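Long-range contact in beta-lactamase (Klebsiella pneumoniae, PDB 6M5P), which probably hydrolyses the beta-lactam ring of antibiotics to a substituted beta-amino acid, as a class C serine beta-lactamase conferring antibiotic resistance: residues Tyr284-Pro289 with Asn316-Lys321. The protein carries 1 engineered substitution. Sequence-based numbering, arbitrary orientation.
With MER ((4R,5S)-3-{[(3S,5S)-5-(dimethylcarbamoyl)pyrrolidin-3-yl]sulfanyl}-5-[(2S,3R)-3-hydroxy-1-oxobutan-2-yl]-4-methyl-4,5-d ihydro-1H-pyrrole-2-carboxylic acid), chain B.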
loop_
_atom_site.group_PDB
_atom_site.type_symbol
_atom_site.label_atom_id
_atom_site.label_comp_id
_atom_site.label_asym_id
_atom_site.label_seq_id
_atom_site.Cartn_x
_atom_site.Cartn_y
_atom_site.Cartn_z
ATOM N N TYR A 284 2.151 19.112 2.768
ATOM C CA TYR A 284 2.049 19.597 1.405
ATOM C C TYR A 284 1.901 21.114 1.419
ATOM O O TYR A 284 1.156 21.645 2.246
ATOM C CB TYR A 284 0.824 18.981 0.716
ATOM C CG TYR A 284 0.592 19.505 -0.676
ATOM C CD1 TYR A 284 -0.170 20.648 -0.892
ATOM C CD2 TYR A 284 1.143 18.867 -1.775
ATOM C CE1 TYR A 284 -0.372 21.142 -2.162
ATOM C CE2 TYR A 284 0.942 19.353 -3.058
ATOM C CZ TYR A 284 0.183 20.491 -3.239
ATOM O OH TYR A 284 -0.032 20.989 -4.504
ATOM N N PRO A 285 2.579 21.844 0.514
ATOM C CA PRO A 285 3.434 21.388 -0.588
ATOM C C PRO A 285 4.708 20.694 -0.119
ATOM O O PRO A 285 5.271 21.047 0.915
ATOM C CB PRO A 285 3.788 22.688 -1.321
ATOM C CG PRO A 285 3.638 23.752 -0.291
ATOM C CD PRO A 285 2.498 23.315 0.563
ATOM N N VAL A 286 5.130 19.691 -0.871
ATOM C CA VAL A 286 6.364 18.965 -0.597
ATOM C C VAL A 286 7.412 19.452 -1.577
ATOM O O VAL A 286 7.111 19.707 -2.746
ATOM C CB VAL A 286 6.162 17.441 -0.739
ATOM C CG1 VAL A 286 5.287 16.907 0.356
ATOM C CG2 VAL A 286 5.564 17.097 -2.098
ATOM N N SER A 287 8.641 19.595 -1.117
ATOM C CA SER A 287 9.723 19.764 -2.064
ATOM C C SER A 287 10.292 18.385 -2.365
ATOM O O SER A 287 10.302 17.501 -1.501
ATOM C CB SER A 287 10.800 20.713 -1.539
ATOM O OG SER A 287 11.899 19.994 -1.021
ATOM N N LEU A 288 10.703 18.193 -3.611
ATOM C CA LEU A 288 11.251 16.904 -4.020
ATOM C C LEU A 288 12.393 16.415 -3.132
ATOM O O LEU A 288 12.412 15.214 -2.812
ATOM C CB LEU A 288 11.609 16.942 -5.513
ATOM C CG LEU A 288 11.993 15.630 -6.196
ATOM C CD1 LEU A 288 11.018 14.515 -5.851
ATOM C CD2 LEU A 288 12.059 15.842 -7.699
ATOM N N PRO A 289 13.344 17.255 -2.694
ATOM C CA PRO A 289 14.392 16.762 -1.780
ATOM C C PRO A 289 13.905 16.048 -0.519
ATOM O O PRO A 289 14.462 14.997 -0.186
ATOM C CB PRO A 289 15.208 18.027 -1.480
ATOM C CG PRO A 289 15.096 18.822 -2.734
ATOM C CD PRO A 289 13.702 18.570 -3.264
ATOM N N ASN A 316 -4.041 18.875 3.937
ATOM C CA ASN A 316 -2.861 19.541 3.387
ATOM C C ASN A 316 -1.605 18.688 3.559
ATOM O O ASN A 316 -0.602 19.111 4.140
ATOM C CB ASN A 316 -2.678 20.911 4.031
ATOM C CG ASN A 316 -3.767 21.881 3.645
ATOM O OD1 ASN A 316 -4.286 21.832 2.532
ATOM N ND2 ASN A 316 -4.128 22.764 4.565
ATOM N N VAL A 317 -1.656 17.477 3.007
ATOM C CA VAL A 317 -0.559 16.527 3.135
ATOM C C VAL A 317 -0.435 15.732 1.849
ATOM O O VAL A 317 -1.396 15.577 1.094
ATOM C CB VAL A 317 -0.744 15.551 4.325
ATOM C CG1 VAL A 317 -0.543 16.263 5.669
ATOM C CG2 VAL A 317 -2.099 14.879 4.267
ATOM N N TRP A 318 0.776 15.217 1.631
ATOM C CA TRP A 318 1.089 14.255 0.582
ATOM C C TRP A 318 1.117 12.890 1.260
ATOM O O TRP A 318 1.976 12.634 2.105
ATOM C CB TRP A 318 2.464 14.601 0.021
ATOM C CG TRP A 318 3.082 13.631 -0.936
ATOM C CD1 TRP A 318 3.713 12.453 -0.633
ATOM C CD2 TRP A 318 3.208 13.798 -2.353
ATOM N NE1 TRP A 318 4.192 11.867 -1.780
ATOM C CE2 TRP A 318 3.895 12.670 -2.850
ATOM C CE3 TRP A 318 2.794 14.784 -3.251
ATOM C CZ2 TRP A 318 4.173 12.507 -4.204
ATOM C CZ3 TRP A 318 3.068 14.615 -4.594
ATOM C CH2 TRP A 318 3.752 13.486 -5.057
ATOM N N ILE A 319 0.152 12.031 0.934
ATOM C CA ILE A 319 0.055 10.695 1.519
ATOM C C ILE A 319 0.530 9.697 0.479
ATOM O O ILE A 319 0.147 9.789 -0.692
ATOM C CB ILE A 319 -1.386 10.389 1.958
ATOM C CG1 ILE A 319 -1.875 11.460 2.935
ATOM C CG2 ILE A 319 -1.453 9.010 2.592
ATOM C CD1 ILE A 319 -3.325 11.306 3.327
ATOM N N ASN A 320 1.371 8.741 0.881
ATOM C CA ASN A 320 1.948 7.869 -0.135
ATOM C C ASN A 320 2.360 6.523 0.441
ATOM O O ASN A 320 2.458 6.330 1.658
ATOM C CB ASN A 320 3.081 8.570 -0.926
ATOM C CG ASN A 320 4.373 8.767 -0.121
ATOM O OD1 ASN A 320 4.425 8.590 1.118
ATOM N ND2 ASN A 320 5.421 9.158 -0.822
ATOM N N LYS A 321 2.606 5.589 -0.475
ATOM C CA LYS A 321 3.104 4.270 -0.109
ATOM C C LYS A 321 3.774 3.664 -1.331
ATOM O O LYS A 321 3.207 3.693 -2.426
ATOM C CB LYS A 321 1.942 3.378 0.344
ATOM C CG LYS A 321 2.367 2.009 0.844
ATOM C CD LYS A 321 2.815 2.097 2.272
ATOM C CE LYS A 321 3.593 0.852 2.652
ATOM N NZ LYS A 321 4.988 0.917 2.155
HETATM C C1 MER B . 7.887 -3.780 0.198
HETATM C C2 MER B . 9.475 -2.118 2.157
HETATM C C3 MER B . 8.622 -5.043 0.890
HETATM C C4 MER B . 9.260 -4.513 2.065
HETATM C C5 MER B . 8.356 -2.603 3.038
HETATM O O6 MER B . 7.292 -3.708 -0.821
HETATM C C7 MER B . 7.785 -6.270 1.346
HETATM O O8 MER B . 8.706 -7.262 1.652
HETATM C C9 MER B . 6.815 -6.799 0.260
HETATM N N10 MER B . 8.239 -3.953 3.059
HETATM C C11 MER B . 7.257 -1.729 3.552
HETATM O O12 MER B . 6.802 -0.817 2.829
HETATM O O13 MER B . 6.779 -1.904 4.704
HETATM S S14 MER B . 10.342 -0.641 2.866
HETATM C C15 MER B . 9.921 0.930 2.247
HETATM C C16 MER B . 8.413 1.372 2.072
HETATM C C17 MER B . 8.614 2.681 1.807
HETATM C C18 MER B . 10.232 -3.239 1.846
HETATM N N19 MER B . 9.610 3.154 3.026
HETATM C C20 MER B . 10.941 -3.211 0.449
HETATM C C21 MER B . 10.425 2.093 3.226
HETATM C C22 MER B . 7.399 3.594 1.571
HETATM N N23 MER B . 7.626 4.815 0.727
HETATM O O24 MER B . 6.301 3.414 1.974
HETATM C C25 MER B . 8.977 5.031 0.220
HETATM C C26 MER B . 6.549 5.743 0.438
#
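In the antiparallel sheet of this class C beta-lactamase, a backbone bond between Tyr284 and Asn316 extends the pairing of strands 280-283 and 317-325 just beyond the end of the first and the start of the second. Tyr284 N donates to Asn316 O at 3.1 Å; the bond is nearly straight at hydrogen (167°), although the donor stands well above the carbonyl plane. It continues a ladder that includes the backbone bonding of Trp318 with Leu282 and of Asn320 with Glu280. Tyr284 meets the strand chiefly through its CB, which rests 3.7 Å from Val317 C. With CG anti to the backbone N (chi1 176°), the phenol ring is carried away from the strand, toward Val335 and Lys338. A cis peptide bond before Pro285 then turns the chain, and Val286 points its side chain back toward Trp318. The two side chains cross at about a right angle, and both valine methyls take part: CG1 packs 3.7 Å from Trp318 CB, while CG2 approaches the indole obliquely, 3.8 Å from Trp318 CE3. Helix 352-364 joins this apolar cluster, Tyr360 touching Val286 and Leu363 touching Trp318. Farther along the strand, Lys321 touches nothing in 284-289 but enters the active site, where the ligand is also held by Ser71 N and Ser324 N. Its NZ donates to the carboxylate oxygen MER O12 at 2.6 Å and to the dimethylcarbamoyl oxygen MER O24 at 2.8 Å, bridging two parts of the ligand. The chemistry thus divides along one strand: between these segments one backbone bond and apolar packing fasten the end remote from the ligand, whereas a lysine amine with two hydrogen bonds serves the end that grips it.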